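Local coordinates for glycoside hydrolase family protein (Novosphingobium sp. PP1Y, PDB 6Q2F), which acts as an alpha-L-rhamnosidase, a glycoside hydrolase that probably releases terminal L-rhamnose from natural glycosides, at residues 59-64 / 86-91; 677-682 / 692-697; 789-794 / 870-875. All blocks are in the same frame, centred on the assembly; numbering follows the deposited sequence.

Contact 1: 59-64 / 86-91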
ATOM      1  N   TRP A  59       9.349 -10.505  11.358  1.00 26.09           N
ATOM      2  CA  TRP A  59      10.452 -11.198  12.040  1.00 23.94           C
ATOM      3  C   TRP A  59      11.368 -11.809  10.978  1.00 26.41           C
ATOM      4  O   TRP A  59      11.290 -12.997  10.661  1.00 29.81           O
ATOM      5  CB  TRP A  59       9.885 -12.242  12.994  1.00 18.35           C
ATOM      6  CG  TRP A  59      10.856 -12.966  13.860  1.00 24.13           C
ATOM      7  CD1 TRP A  59      11.793 -12.423  14.718  1.00 23.09           C
ATOM      8  CD2 TRP A  59      10.903 -14.377  14.058  1.00 19.77           C
ATOM      9  NE1 TRP A  59      12.443 -13.434  15.396  1.00 25.24           N
ATOM     10  CE2 TRP A  59      11.914 -14.639  15.006  1.00 26.96           C
ATOM     11  CE3 TRP A  59      10.204 -15.451  13.505  1.00 25.12           C
ATOM     12  CZ2 TRP A  59      12.235 -15.927  15.412  1.00 24.54           C
ATOM     13  CZ3 TRP A  59      10.536 -16.733  13.894  1.00 26.34           C
ATOM     14  CH2 TRP A  59      11.536 -16.960  14.848  1.00 27.23           C
ATOM     15  N   HIS A  60      12.239 -10.977  10.422  1.00 28.44           N
ATOM     16  CA  HIS A  60      13.079 -11.386   9.306  1.00 31.44           C
ATOM     17  C   HIS A  60      14.259 -12.218   9.788  1.00 30.30           C
ATOM     18  O   HIS A  60      14.955 -11.834  10.727  1.00 26.81           O
ATOM     19  CB  HIS A  60      13.594 -10.167   8.546  1.00 32.86           C
ATOM     20  CG  HIS A  60      12.535  -9.429   7.787  1.00 34.61           C
ATOM     21  ND1 HIS A  60      11.729  -8.474   8.371  1.00 30.85           N
ATOM     22  CD2 HIS A  60      12.170  -9.489   6.484  1.00 37.19           C
ATOM     23  CE1 HIS A  60      10.901  -7.990   7.460  1.00 31.99           C
ATOM     24  NE2 HIS A  60      11.148  -8.589   6.309  1.00 34.80           N
ATOM     25  N   TRP A  61      14.481 -13.354   9.141  1.00 27.94           N
ATOM     26  CA  TRP A  61      15.696 -14.140   9.312  1.00 28.71           C
ATOM     27  C   TRP A  61      16.706 -13.659   8.275  1.00 33.38           C
ATOM     28  O   TRP A  61      16.521 -13.883   7.079  1.00 31.15           O
ATOM     29  CB  TRP A  61      15.404 -15.630   9.138  1.00 30.57           C
ATOM     30  CG  TRP A  61      14.670 -16.264  10.277  1.00 28.62           C
ATOM     31  CD1 TRP A  61      14.159 -15.648  11.369  1.00 25.04           C
ATOM     32  CD2 TRP A  61      14.367 -17.658  10.417  1.00 23.26           C
ATOM     33  NE1 TRP A  61      13.550 -16.565  12.193  1.00 25.45           N
ATOM     34  CE2 TRP A  61      13.672 -17.812  11.625  1.00 23.37           C
ATOM     35  CE3 TRP A  61      14.605 -18.791   9.620  1.00 23.15           C
ATOM     36  CZ2 TRP A  61      13.235 -19.060  12.082  1.00 24.13           C
ATOM     37  CZ3 TRP A  61      14.188 -20.014  10.077  1.00 25.72           C
ATOM     38  CH2 TRP A  61      13.501 -20.140  11.300  1.00 30.74           C
HETATM   39  N   MSE A  62      17.762 -12.988   8.728  1.00 29.17           N
HETATM   40  CA  MSE A  62      18.663 -12.289   7.824  1.00 29.82           C
HETATM   41  C   MSE A  62      19.772 -13.201   7.266  1.00 29.90           C
HETATM   42  O   MSE A  62      20.758 -13.457   7.947  1.00 28.95           O
HETATM   43  CB  MSE A  62      19.302 -11.082   8.531  1.00 27.98           C
HETATM   44  CG  MSE A  62      18.345  -9.958   8.954  1.00 26.55           C
HETATM   45 SE   MSE A  62      17.064  -9.463   7.579  0.79 29.51          SE
HETATM   46  CE  MSE A  62      18.425  -8.948   6.278  1.00 35.25           C
ATOM     47  N   ASN A  63      19.603 -13.688   6.030  1.00 33.30           N
ATOM     48  CA  ASN A  63      20.688 -14.335   5.285  1.00 27.74           C
ATOM     49  C   ASN A  63      21.280 -15.519   6.053  1.00 26.37           C
ATOM     50  O   ASN A  63      22.495 -15.661   6.175  1.00 27.92           O
ATOM     51  CB  ASN A  63      21.769 -13.296   4.948  1.00 30.84           C
ATOM     52  CG  ASN A  63      22.746 -13.763   3.877  1.00 40.54           C
ATOM     53  OD1 ASN A  63      23.761 -13.105   3.647  1.00 37.63           O
ATOM     54  ND2 ASN A  63      22.437 -14.875   3.202  1.00 41.35           N
ATOM     55  N   GLY A  64      20.415 -16.383   6.576  1.00 32.17           N
ATOM     56  CA  GLY A  64      20.895 -17.559   7.276  1.00 29.95           C
ATOM     57  C   GLY A  64      21.401 -17.316   8.693  1.00 32.38           C
ATOM     58  O   GLY A  64      21.808 -18.281   9.360  1.00 28.31           O
ATOM     59  N   LEU A  86       3.856 -12.876  15.225  1.00 23.13           N
ATOM     60  CA  LEU A  86       5.051 -12.569  14.459  1.00 30.33           C
ATOM     61  C   LEU A  86       4.928 -13.210  13.090  1.00 30.19           C
ATOM     62  O   LEU A  86       4.289 -14.247  12.932  1.00 25.84           O
ATOM     63  CB  LEU A  86       6.318 -13.053  15.181  1.00 25.46           C
ATOM     64  CG  LEU A  86       6.599 -14.557  15.292  1.00 24.97           C
ATOM     65  CD1 LEU A  86       7.941 -14.715  16.018  1.00 23.77           C
ATOM     66  CD2 LEU A  86       5.513 -15.331  16.067  1.00 20.44           C
ATOM     67  N   GLN A  87       5.537 -12.574  12.102  1.00 27.27           N
ATOM     68  CA  GLN A  87       5.402 -13.002  10.714  1.00 21.77           C
ATOM     69  C   GLN A  87       6.805 -13.187  10.162  1.00 26.81           C
ATOM     70  O   GLN A  87       7.546 -12.216   9.991  1.00 27.59           O
ATOM     71  CB  GLN A  87       4.573 -11.985   9.922  1.00 21.98           C
ATOM     72  CG  GLN A  87       3.269 -11.594  10.685  1.00 20.93           C
ATOM     73  CD  GLN A  87       2.178 -10.969   9.807  1.00 24.41           C
ATOM     74  OE1 GLN A  87       2.454 -10.274   8.845  1.00 30.16           O
ATOM     75  NE2 GLN A  87       0.935 -11.203  10.169  1.00 24.41           N
ATOM     76  N   ASN A  88       7.177 -14.436   9.935  1.00 25.65           N
ATOM     77  CA  ASN A  88       8.541 -14.786   9.580  1.00 22.21           C
ATOM     78  C   ASN A  88       8.817 -14.565   8.098  1.00 22.16           C
ATOM     79  O   ASN A  88       7.955 -14.795   7.253  1.00 24.64           O
ATOM     80  CB  ASN A  88       8.815 -16.247   9.944  1.00 23.57           C
ATOM     81  CG  ASN A  88      10.231 -16.676   9.599  1.00 26.10           C
ATOM     82  OD1 ASN A  88      10.442 -17.650   8.877  1.00 31.15           O
ATOM     83  ND2 ASN A  88      11.207 -15.919  10.076  1.00 26.37           N
ATOM     84  N   PHE A  89      10.046 -14.145   7.790  1.00 28.92           N
ATOM     85  CA  PHE A  89      10.573 -14.110   6.430  1.00 26.55           C
ATOM     86  C   PHE A  89      11.978 -14.674   6.447  1.00 29.08           C
ATOM     87  O   PHE A  89      12.788 -14.303   7.312  1.00 27.99           O
ATOM     88  CB  PHE A  89      10.641 -12.690   5.861  1.00 26.83           C
ATOM     89  CG  PHE A  89       9.340 -11.960   5.880  1.00 29.23           C
ATOM     90  CD1 PHE A  89       8.445 -12.113   4.845  1.00 26.48           C
ATOM     91  CD2 PHE A  89       9.015 -11.116   6.937  1.00 27.09           C
ATOM     92  CE1 PHE A  89       7.237 -11.427   4.854  1.00 34.56           C
ATOM     93  CE2 PHE A  89       7.807 -10.434   6.955  1.00 30.97           C
ATOM     94  CZ  PHE A  89       6.924 -10.584   5.915  1.00 32.61           C
ATOM     95  N   ASP A  90      12.272 -15.567   5.502  1.00 25.54           N
ATOM     96  CA  ASP A  90      13.663 -15.943   5.250  1.00 31.88           C
ATOM     97  C   ASP A  90      14.169 -15.022   4.148  1.00 31.00           C
ATOM     98  O   ASP A  90      13.876 -15.237   2.974  1.00 25.25           O
ATOM     99  CB  ASP A  90      13.802 -17.411   4.872  1.00 26.80           C
ATOM    100  CG  ASP A  90      15.257 -17.863   4.856  1.00 38.19           C
ATOM    101  OD1 ASP A  90      15.848 -17.953   5.960  1.00 29.96           O
ATOM    102  OD2 ASP A  90      15.813 -18.100   3.761  1.00 31.48           O
ATOM    103  N   ALA A  91      14.932 -13.998   4.524  1.00 26.95           N
ATOM    104  CA  ALA A  91      15.305 -12.910   3.620  1.00 25.89           C
ATOM    105  C   ALA A  91      16.756 -13.060   3.181  1.00 31.02           C
ATOM    106  O   ALA A  91      17.669 -12.961   4.009  1.00 31.24           O
ATOM    107  CB  ALA A  91      15.097 -11.551   4.292  1.00 29.07           C
TER
HETATM  108  O   HOH W   1      17.782 -16.233   6.347  1.00 28.02           O
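Strand 86-91 runs parallel to strand 59-62, and helix 68-81 joins the two in a right-handed beta-alpha-beta crossover of the barrel. At its start Leu86 lays CD1 over one face of the Trp59 indole, 3.8 Å from the centroid of the six-membered ring, while Trp61 NE1 lies over the opposite face. Gln87 O accepts Trp59 N. The Asn88 amide turns ND2 onto Trp59 O (3.0 Å), nearly along the C=O axis though bent at the hydrogen; the same ND2 sits 3.1 Å above the plane of the Trp61 ring. Phe89 forms an offset stack with His60, planes 20° apart and centroids 4.6 Å apart; an alanine in place of His60 would remove the imidazole and probably leave the Phe89 ring less firmly fixed. Phe89 O takes the straight bond from Trp61 N (2.7 Å). Asp90 OD1 accepts Trp110 NE1, and a water 2.6 Å from OD1, placed to donate to it or to Trp61 O, accepts Gly64 N. Ala91 N binds Trp61 O, and Ala91 O receives Asn63 N. One face is thus held by the His60-Phe89 stack, whereas the other sets the Trp59 and Trp61 indoles beside a bonded amide and carboxylate.

Contact 2: 677-682 / 692-697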
ATOM      1  N   ILE A 677       4.345  -4.474  13.251  1.00 29.01           N
ATOM      2  CA  ILE A 677       5.528  -3.664  13.228  1.00 29.45           C
ATOM      3  C   ILE A 677       6.647  -4.145  12.363  1.00 25.75           C
ATOM      4  O   ILE A 677       7.089  -5.222  12.491  1.00 23.78           O
ATOM      5  CB  ILE A 677       6.038  -3.384  14.643  1.00 29.47           C
ATOM      6  CG1 ILE A 677       4.947  -2.749  15.466  1.00 32.90           C
ATOM      7  CG2 ILE A 677       7.255  -2.496  14.610  1.00 21.41           C
ATOM      8  CD1 ILE A 677       5.028  -3.037  16.928  1.00 32.36           C
ATOM      9  N   HIS A 678       7.079  -3.278  11.490  1.00 24.20           N
ATOM     10  CA  HIS A 678       8.187  -3.513  10.628  1.00 28.55           C
ATOM     11  C   HIS A 678       9.396  -2.863  11.270  1.00 32.42           C
ATOM     12  O   HIS A 678       9.459  -1.674  11.235  1.00 30.99           O
ATOM     13  CB  HIS A 678       7.919  -2.809   9.327  1.00 28.74           C
ATOM     14  CG  HIS A 678       8.954  -3.033   8.288  1.00 31.90           C
ATOM     15  ND1 HIS A 678      10.199  -2.471   8.350  1.00 34.23           N
ATOM     16  CD2 HIS A 678       8.927  -3.757   7.157  1.00 31.51           C
ATOM     17  CE1 HIS A 678      10.903  -2.857   7.316  1.00 33.87           C
ATOM     18  NE2 HIS A 678      10.152  -3.634   6.573  1.00 38.69           N
ATOM     19  N   THR A 679      10.361  -3.589  11.821  1.00 28.67           N
ATOM     20  CA  THR A 679      10.410  -5.019  11.994  1.00 29.44           C
ATOM     21  C   THR A 679      11.154  -5.399  13.259  1.00 29.48           C
ATOM     22  O   THR A 679      11.709  -4.600  13.936  1.00 31.34           O
ATOM     23  CB  THR A 679      11.269  -5.781  10.974  1.00 38.13           C
ATOM     24  OG1 THR A 679      12.154  -4.930  10.285  1.00 47.84           O
ATOM     25  CG2 THR A 679      10.510  -6.576  10.132  1.00 25.56           C
ATOM     26  N   SER A 680      11.141  -6.678  13.523  1.00 25.92           N
ATOM     27  CA  SER A 680      11.799  -7.283  14.594  1.00 26.70           C
ATOM     28  C   SER A 680      12.682  -8.349  13.973  1.00 30.23           C
ATOM     29  O   SER A 680      12.325  -9.482  13.911  1.00 29.14           O
ATOM     30  CB  SER A 680      10.794  -7.886  15.538  1.00 23.15           C
ATOM     31  OG  SER A 680      11.370  -8.249  16.725  1.00 28.44           O
ATOM     32  N   VAL A 681      13.841  -7.950  13.498  1.00 26.94           N
ATOM     33  CA  VAL A 681      14.802  -8.882  12.935  1.00 29.02           C
ATOM     34  C   VAL A 681      15.188  -9.922  13.986  1.00 32.86           C
ATOM     35  O   VAL A 681      15.339  -9.614  15.174  1.00 27.75           O
ATOM     36  CB  VAL A 681      16.015  -8.090  12.415  1.00 32.91           C
ATOM     37  CG1 VAL A 681      17.249  -8.961  12.351  1.00 44.49           C
ATOM     38  CG2 VAL A 681      15.716  -7.511  11.040  1.00 29.61           C
ATOM     39  N   HIS A 682      15.330 -11.166  13.548  1.00 32.87           N
ATOM     40  CA  HIS A 682      15.724 -12.250  14.441  1.00 29.82           C
ATOM     41  C   HIS A 682      17.146 -12.049  14.946  1.00 32.36           C
ATOM     42  O   HIS A 682      18.060 -11.773  14.157  1.00 31.86           O
ATOM     43  CB  HIS A 682      15.622 -13.588  13.705  1.00 25.12           C
ATOM     44  CG  HIS A 682      16.403 -14.693  14.342  1.00 24.37           C
ATOM     45  ND1 HIS A 682      16.227 -15.066  15.656  1.00 23.50           N
ATOM     46  CD2 HIS A 682      17.344 -15.527  13.833  1.00 25.62           C
ATOM     47  CE1 HIS A 682      17.034 -16.074  15.936  1.00 29.03           C
ATOM     48  NE2 HIS A 682      17.715 -16.375  14.845  1.00 32.65           N
ATOM     49  N   LEU A 692      22.087  -7.240  14.092  1.00 28.90           N
ATOM     50  CA  LEU A 692      21.587  -7.259  12.722  1.00 29.74           C
ATOM     51  C   LEU A 692      20.395  -6.326  12.536  1.00 33.13           C
ATOM     52  O   LEU A 692      19.644  -6.046  13.473  1.00 35.02           O
ATOM     53  CB  LEU A 692      21.159  -8.660  12.337  1.00 33.57           C
ATOM     54  CG  LEU A 692      22.195  -9.765  12.358  1.00 34.62           C
ATOM     55  CD1 LEU A 692      21.470 -11.050  11.993  1.00 34.69           C
ATOM     56  CD2 LEU A 692      23.307  -9.466  11.411  1.00 25.51           C
ATOM     57  N   SER A 693      20.239  -5.862  11.303  1.00 28.38           N
ATOM     58  CA  SER A 693      19.145  -4.991  10.912  1.00 30.60           C
ATOM     59  C   SER A 693      18.741  -5.435   9.515  1.00 38.05           C
ATOM     60  O   SER A 693      19.553  -6.021   8.799  1.00 34.71           O
ATOM     61  CB  SER A 693      19.593  -3.530  10.899  1.00 35.54           C
ATOM     62  OG  SER A 693      20.658  -3.332   9.986  1.00 46.68           O
ATOM     63  N   LEU A 694      17.538  -5.111   9.085  1.00 32.27           N
ATOM     64  CA  LEU A 694      17.094  -5.467   7.752  1.00 32.17           C
ATOM     65  C   LEU A 694      17.610  -4.417   6.811  1.00 30.98           C
ATOM     66  O   LEU A 694      16.931  -3.511   6.475  1.00 35.17           O
ATOM     67  CB  LEU A 694      15.575  -5.507   7.695  1.00 29.40           C
ATOM     68  CG  LEU A 694      14.927  -5.558   6.321  1.00 38.96           C
ATOM     69  CD1 LEU A 694      15.259  -6.822   5.587  1.00 32.44           C
ATOM     70  CD2 LEU A 694      13.435  -5.352   6.353  1.00 33.28           C
ATOM     71  N   ALA A 695      18.852  -4.558   6.418  1.00 34.82           N
ATOM     72  CA  ALA A 695      19.508  -3.611   5.553  1.00 38.72           C
ATOM     73  C   ALA A 695      19.462  -2.197   6.136  1.00 34.18           C
ATOM     74  O   ALA A 695      19.784  -2.009   7.247  1.00 36.20           O
ATOM     75  CB  ALA A 695      18.967  -3.680   4.148  1.00 37.33           C
ATOM     76  N   ILE A 696      19.024  -1.233   5.373  1.00 35.45           N
ATOM     77  CA  ILE A 696      18.980   0.135   5.811  1.00 44.32           C
ATOM     78  C   ILE A 696      17.660   0.473   6.429  1.00 42.32           C
ATOM     79  O   ILE A 696      17.326   1.614   6.566  1.00 39.22           O
ATOM     80  CB  ILE A 696      19.111   1.064   4.613  1.00 46.57           C
ATOM     81  CG1 ILE A 696      18.013   0.789   3.618  1.00 47.96           C
ATOM     82  CG2 ILE A 696      20.442   0.905   3.928  1.00 43.03           C
ATOM     83  CD1 ILE A 696      17.930   1.837   2.546  1.00 51.90           C
ATOM     84  N   PHE A 697      16.856  -0.509   6.751  1.00 34.74           N
ATOM     85  CA  PHE A 697      15.550  -0.193   7.269  1.00 29.80           C
ATOM     86  C   PHE A 697      15.307  -0.467   8.712  1.00 33.04           C
ATOM     87  O   PHE A 697      15.817  -1.384   9.265  1.00 32.09           O
ATOM     88  CB  PHE A 697      14.481  -0.952   6.495  1.00 36.21           C
ATOM     89  CG  PHE A 697      14.492  -0.716   5.039  1.00 38.24           C
ATOM     90  CD1 PHE A 697      13.908   0.375   4.516  1.00 41.59           C
ATOM     91  CD2 PHE A 697      15.053  -1.615   4.201  1.00 44.55           C
ATOM     92  CE1 PHE A 697      13.915   0.597   3.173  1.00 43.31           C
ATOM     93  CE2 PHE A 697      15.054  -1.417   2.858  1.00 50.14           C
ATOM     94  CZ  PHE A 697      14.483  -0.299   2.341  1.00 48.82           C
TER
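No hydrogen bond joins 677-682 to 692-697; two loops meet here through branched aliphatic groups and one imidazole, with Leu694 reaching from 692-697 to the other loop. Leu694 CB starts the contact 3.9 Å from Val681 CG2. Its CG stands anti to the backbone N (chi1 167°), which carries the branch away from Val681 and on toward His678. With CD1 at a chi2 of 64°, CD2 is left anti to CA and extends onto the imidazole. At the tip, CD2 lies 3.7 Å from His678 CE1 and equally near NE2 of that ring, the two side chains crossing at about a right angle. The same methyl comes within 4.2 Å of Thr679 OG1, a buried hydroxyl for which the model offers no hydrogen-bonding partner. Val681 works as a fork: CG2 touches Leu694 N at 3.6 Å, while CG1 packs on Leu692 CB at 3.9 Å. At the edge of the His678 ring, near its plane, Phe697 CB closes in to 4.1 Å, and over the centre of one ring face stands Thr679 CG2. His678 ND1 is held by Gly698 O, which helps to fix the rotation of the imidazole.

Both backbones are unusual here. The peptide between His678 and Thr679 is cis, a rarity before a residue other than proline. Across from it, Leu694 centres an inverse gamma turn and opens a type II' beta turn to Phe697, closed by Phe697 N to Leu694 O.

The contact lies where strand 674-677 of the parallel eight-stranded barrel ends. Thr679 and Val681 rest on strand 56-62, and His678 lies against strand 642-649 beside Glu644, a sodium ligand, with its side chain about 7 Å from the ion; His682 leans on Ile71 of helix 68-81.

Contact 3: 789-794 / 870-875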
ATOM      1  N   TYR A 789     -24.819   3.164   5.517  1.00 26.11           N
ATOM      2  CA  TYR A 789     -24.511   4.478   4.982  1.00 27.74           C
ATOM      3  C   TYR A 789     -25.787   5.248   4.661  1.00 28.80           C
ATOM      4  O   TYR A 789     -26.786   4.672   4.200  1.00 29.90           O
ATOM      5  CB  TYR A 789     -23.672   4.350   3.716  1.00 32.43           C
ATOM      6  CG  TYR A 789     -22.499   3.416   3.883  1.00 29.01           C
ATOM      7  CD1 TYR A 789     -21.308   3.877   4.425  1.00 20.24           C
ATOM      8  CD2 TYR A 789     -22.581   2.078   3.511  1.00 31.84           C
ATOM      9  CE1 TYR A 789     -20.212   3.033   4.587  1.00 29.45           C
ATOM     10  CE2 TYR A 789     -21.477   1.218   3.649  1.00 26.41           C
ATOM     11  CZ  TYR A 789     -20.309   1.712   4.198  1.00 30.76           C
ATOM     12  OH  TYR A 789     -19.230   0.887   4.373  1.00 29.91           O
ATOM     13  N   LYS A 790     -25.706   6.569   4.863  1.00 24.88           N
ATOM     14  CA  LYS A 790     -26.767   7.484   4.462  1.00 30.97           C
ATOM     15  C   LYS A 790     -26.776   7.728   2.963  1.00 30.94           C
ATOM     16  O   LYS A 790     -27.832   8.046   2.407  1.00 25.84           O
ATOM     17  CB  LYS A 790     -26.624   8.836   5.176  1.00 30.85           C
ATOM     18  CG  LYS A 790     -26.420   8.739   6.666  1.00 31.53           C
ATOM     19  CD  LYS A 790     -27.559   8.030   7.359  1.00 33.40           C
ATOM     20  CE  LYS A 790     -28.898   8.706   7.128  1.00 38.90           C
ATOM     21  NZ  LYS A 790     -29.963   7.993   7.901  1.00 46.59           N
ATOM     22  N   THR A 791     -25.634   7.598   2.293  1.00 27.36           N
ATOM     23  CA  THR A 791     -25.574   7.957   0.883  1.00 28.60           C
ATOM     24  C   THR A 791     -24.355   7.328   0.227  1.00 31.68           C
ATOM     25  O   THR A 791     -23.377   6.967   0.892  1.00 25.63           O
ATOM     26  CB  THR A 791     -25.523   9.473   0.696  1.00 33.43           C
ATOM     27  OG1 THR A 791     -25.602   9.777  -0.697  1.00 34.82           O
ATOM     28  CG2 THR A 791     -24.205  10.004   1.230  1.00 34.80           C
ATOM     29  N   ILE A 792     -24.438   7.200  -1.091  1.00 26.05           N
ATOM     30  CA  ILE A 792     -23.306   6.901  -1.952  1.00 32.66           C
ATOM     31  C   ILE A 792     -22.836   8.223  -2.519  1.00 33.57           C
ATOM     32  O   ILE A 792     -23.655   9.042  -2.947  1.00 37.93           O
ATOM     33  CB  ILE A 792     -23.700   5.936  -3.090  1.00 35.21           C
ATOM     34  CG1 ILE A 792     -23.926   4.524  -2.553  1.00 34.57           C
ATOM     35  CG2 ILE A 792     -22.636   5.931  -4.185  1.00 27.87           C
ATOM     36  CD1 ILE A 792     -24.596   3.586  -3.554  1.00 35.54           C
ATOM     37  N   TYR A 793     -21.534   8.439  -2.529  1.00 28.56           N
ATOM     38  CA  TYR A 793     -20.954   9.612  -3.167  1.00 25.04           C
ATOM     39  C   TYR A 793     -20.227   9.181  -4.436  1.00 27.30           C
ATOM     40  O   TYR A 793     -19.457   8.221  -4.409  1.00 29.30           O
ATOM     41  CB  TYR A 793     -20.001  10.325  -2.213  1.00 25.09           C
ATOM     42  CG  TYR A 793     -19.364  11.524  -2.839  1.00 29.91           C
ATOM     43  CD1 TYR A 793     -20.041  12.733  -2.902  1.00 30.29           C
ATOM     44  CD2 TYR A 793     -18.076  11.456  -3.369  1.00 29.23           C
ATOM     45  CE1 TYR A 793     -19.464  13.850  -3.485  1.00 33.00           C
ATOM     46  CE2 TYR A 793     -17.491  12.569  -3.954  1.00 27.73           C
ATOM     47  CZ  TYR A 793     -18.192  13.761  -4.019  1.00 33.40           C
ATOM     48  OH  TYR A 793     -17.627  14.870  -4.609  1.00 36.86           O
ATOM     49  N   LEU A 794     -20.472   9.887  -5.542  1.00 26.18           N
ATOM     50  CA  LEU A 794     -19.823   9.544  -6.810  1.00 30.88           C
ATOM     51  C   LEU A 794     -18.543  10.355  -6.912  1.00 32.64           C
ATOM     52  O   LEU A 794     -18.572  11.538  -7.250  1.00 31.58           O
ATOM     53  CB  LEU A 794     -20.743   9.800  -7.998  1.00 25.53           C
ATOM     54  CG  LEU A 794     -22.067   9.041  -7.942  1.00 29.26           C
ATOM     55  CD1 LEU A 794     -22.852   9.325  -9.188  1.00 30.72           C
ATOM     56  CD2 LEU A 794     -21.835   7.541  -7.786  1.00 24.84           C
ATOM     57  N   SER A 870     -22.597  19.513   2.267  1.00 39.28           N
ATOM     58  CA  SER A 870     -23.792  20.301   2.013  1.00 40.88           C
ATOM     59  C   SER A 870     -24.951  19.410   1.574  1.00 40.45           C
ATOM     60  O   SER A 870     -26.114  19.723   1.847  1.00 42.03           O
ATOM     61  CB  SER A 870     -23.485  21.384   0.984  1.00 38.43           C
ATOM     62  OG  SER A 870     -24.664  21.829   0.359  1.00 54.96           O
ATOM     63  N   ALA A 871     -24.657  18.279   0.936  1.00 37.18           N
ATOM     64  CA  ALA A 871     -25.731  17.352   0.607  1.00 38.45           C
ATOM     65  C   ALA A 871     -26.222  16.630   1.855  1.00 38.44           C
ATOM     66  O   ALA A 871     -27.432  16.444   2.034  1.00 38.55           O
ATOM     67  CB  ALA A 871     -25.264  16.356  -0.451  1.00 30.61           C
ATOM     68  N   LEU A 872     -25.299  16.226   2.736  1.00 35.27           N
ATOM     69  CA  LEU A 872     -25.711  15.613   3.996  1.00 25.52           C
ATOM     70  C   LEU A 872     -26.547  16.585   4.825  1.00 37.18           C
ATOM     71  O   LEU A 872     -27.514  16.187   5.492  1.00 36.81           O
ATOM     72  CB  LEU A 872     -24.479  15.150   4.767  1.00 27.50           C
ATOM     73  CG  LEU A 872     -23.773  13.940   4.148  1.00 35.56           C
ATOM     74  CD1 LEU A 872     -22.382  13.717   4.751  1.00 32.22           C
ATOM     75  CD2 LEU A 872     -24.664  12.716   4.328  1.00 34.70           C
ATOM     76  N   GLN A 873     -26.194  17.866   4.787  1.00 37.23           N
ATOM     77  CA  GLN A 873     -27.013  18.877   5.442  1.00 38.74           C
ATOM     78  C   GLN A 873     -28.417  18.901   4.846  1.00 42.40           C
ATOM     79  O   GLN A 873     -29.414  18.936   5.579  1.00 40.01           O
ATOM     80  CB  GLN A 873     -26.329  20.236   5.318  1.00 44.86           C
ATOM     81  CG  GLN A 873     -26.895  21.344   6.194  1.00 60.98           C
ATOM     82  CD  GLN A 873     -25.994  22.565   6.170  1.00 77.86           C
ATOM     83  OE1 GLN A 873     -25.668  23.140   7.214  1.00 83.20           O
ATOM     84  NE2 GLN A 873     -25.559  22.949   4.972  1.00 80.94           N
ATOM     85  N   ALA A 874     -28.516  18.838   3.514  1.00 36.84           N
ATOM     86  CA  ALA A 874     -29.830  18.849   2.874  1.00 38.17           C
ATOM     87  C   ALA A 874     -30.610  17.562   3.092  1.00 41.04           C
ATOM     88  O   ALA A 874     -31.797  17.518   2.756  1.00 45.26           O
ATOM     89  CB  ALA A 874     -29.689  19.117   1.375  1.00 33.67           C
HETATM   90  N   MSE A 875     -29.973  16.521   3.607  1.00 33.69           N
HETATM   91  CA  MSE A 875     -30.661  15.290   3.980  1.00 35.13           C
HETATM   92  C   MSE A 875     -31.002  15.284   5.454  1.00 31.60           C
HETATM   93  O   MSE A 875     -31.511  14.293   5.972  1.00 33.96           O
HETATM   94  CB  MSE A 875     -29.783  14.061   3.696  1.00 29.82           C
HETATM   95  CG  MSE A 875     -29.500  13.808   2.249  1.00 36.41           C
HETATM   96 SE   MSE A 875     -28.070  12.457   2.092  1.00 44.42          SE
HETATM   97  CE  MSE A 875     -26.963  13.546   1.029  1.00 38.59           C
TER
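Thr791 holds OG1 anti to its backbone N (chi1 -174°), so the CG2 methyl takes the crowded position between the backbone N and the carbonyl carbon and faces Leu872. Met875, deposited as selenomethionine, has CG anti to the carbonyl carbon (chi1 -66°), and an extended chi2 (168°) carries SE out to Thr791. There SE comes to 4.2 Å from Thr791 CB, while Leu872 brings CD2 to 4.1 Å from Thr791 CG2, the side chains of Leu872 and Thr791 crossing obliquely. The same Leu872 methyl lies 4.4 Å from Lys790 CB. These loose van der Waals contacts place the end of helix 868-874 on one face of a mixed sheet whose parallel strands follow the order 762-765, 734-737, 788-794, 818-820, 860-863, the 2-1-3-4-5 arrangement of flavodoxin-like alpha/beta folds. Leu872 also packs on Val734 of one adjoining strand, and Met875 on Thr818 and Val820 of the other. Thr791 OG1 hydrogen-bonds to Thr818 O of that second strand, whereas the Lys790 chain leads away from the helix so that NZ forms salt bridges with Asp780 and Glu779.

How the contacts relate
From the N terminus, contact 1 comes first: 59-64 and 86-91 close the loop through helix 68-81, pairing the first two strands of the parallel eight-stranded barrel. Contact 2 follows much later, closing a short excursion after strand 674-677, the last of those eight. That strand borders 56-62, so contacts 1 and 2 meet where the barrel closes, their centres 9 Å apart; His60 O and His682 N, 2.9 Å apart, probably hydrogen-bond. Contact 3 closes a longer loop in the alpha/beta region farther along the chain, on the opposite side of its centre, about 24 Å from contact 1 between nearest atoms. The three neither nest nor cross.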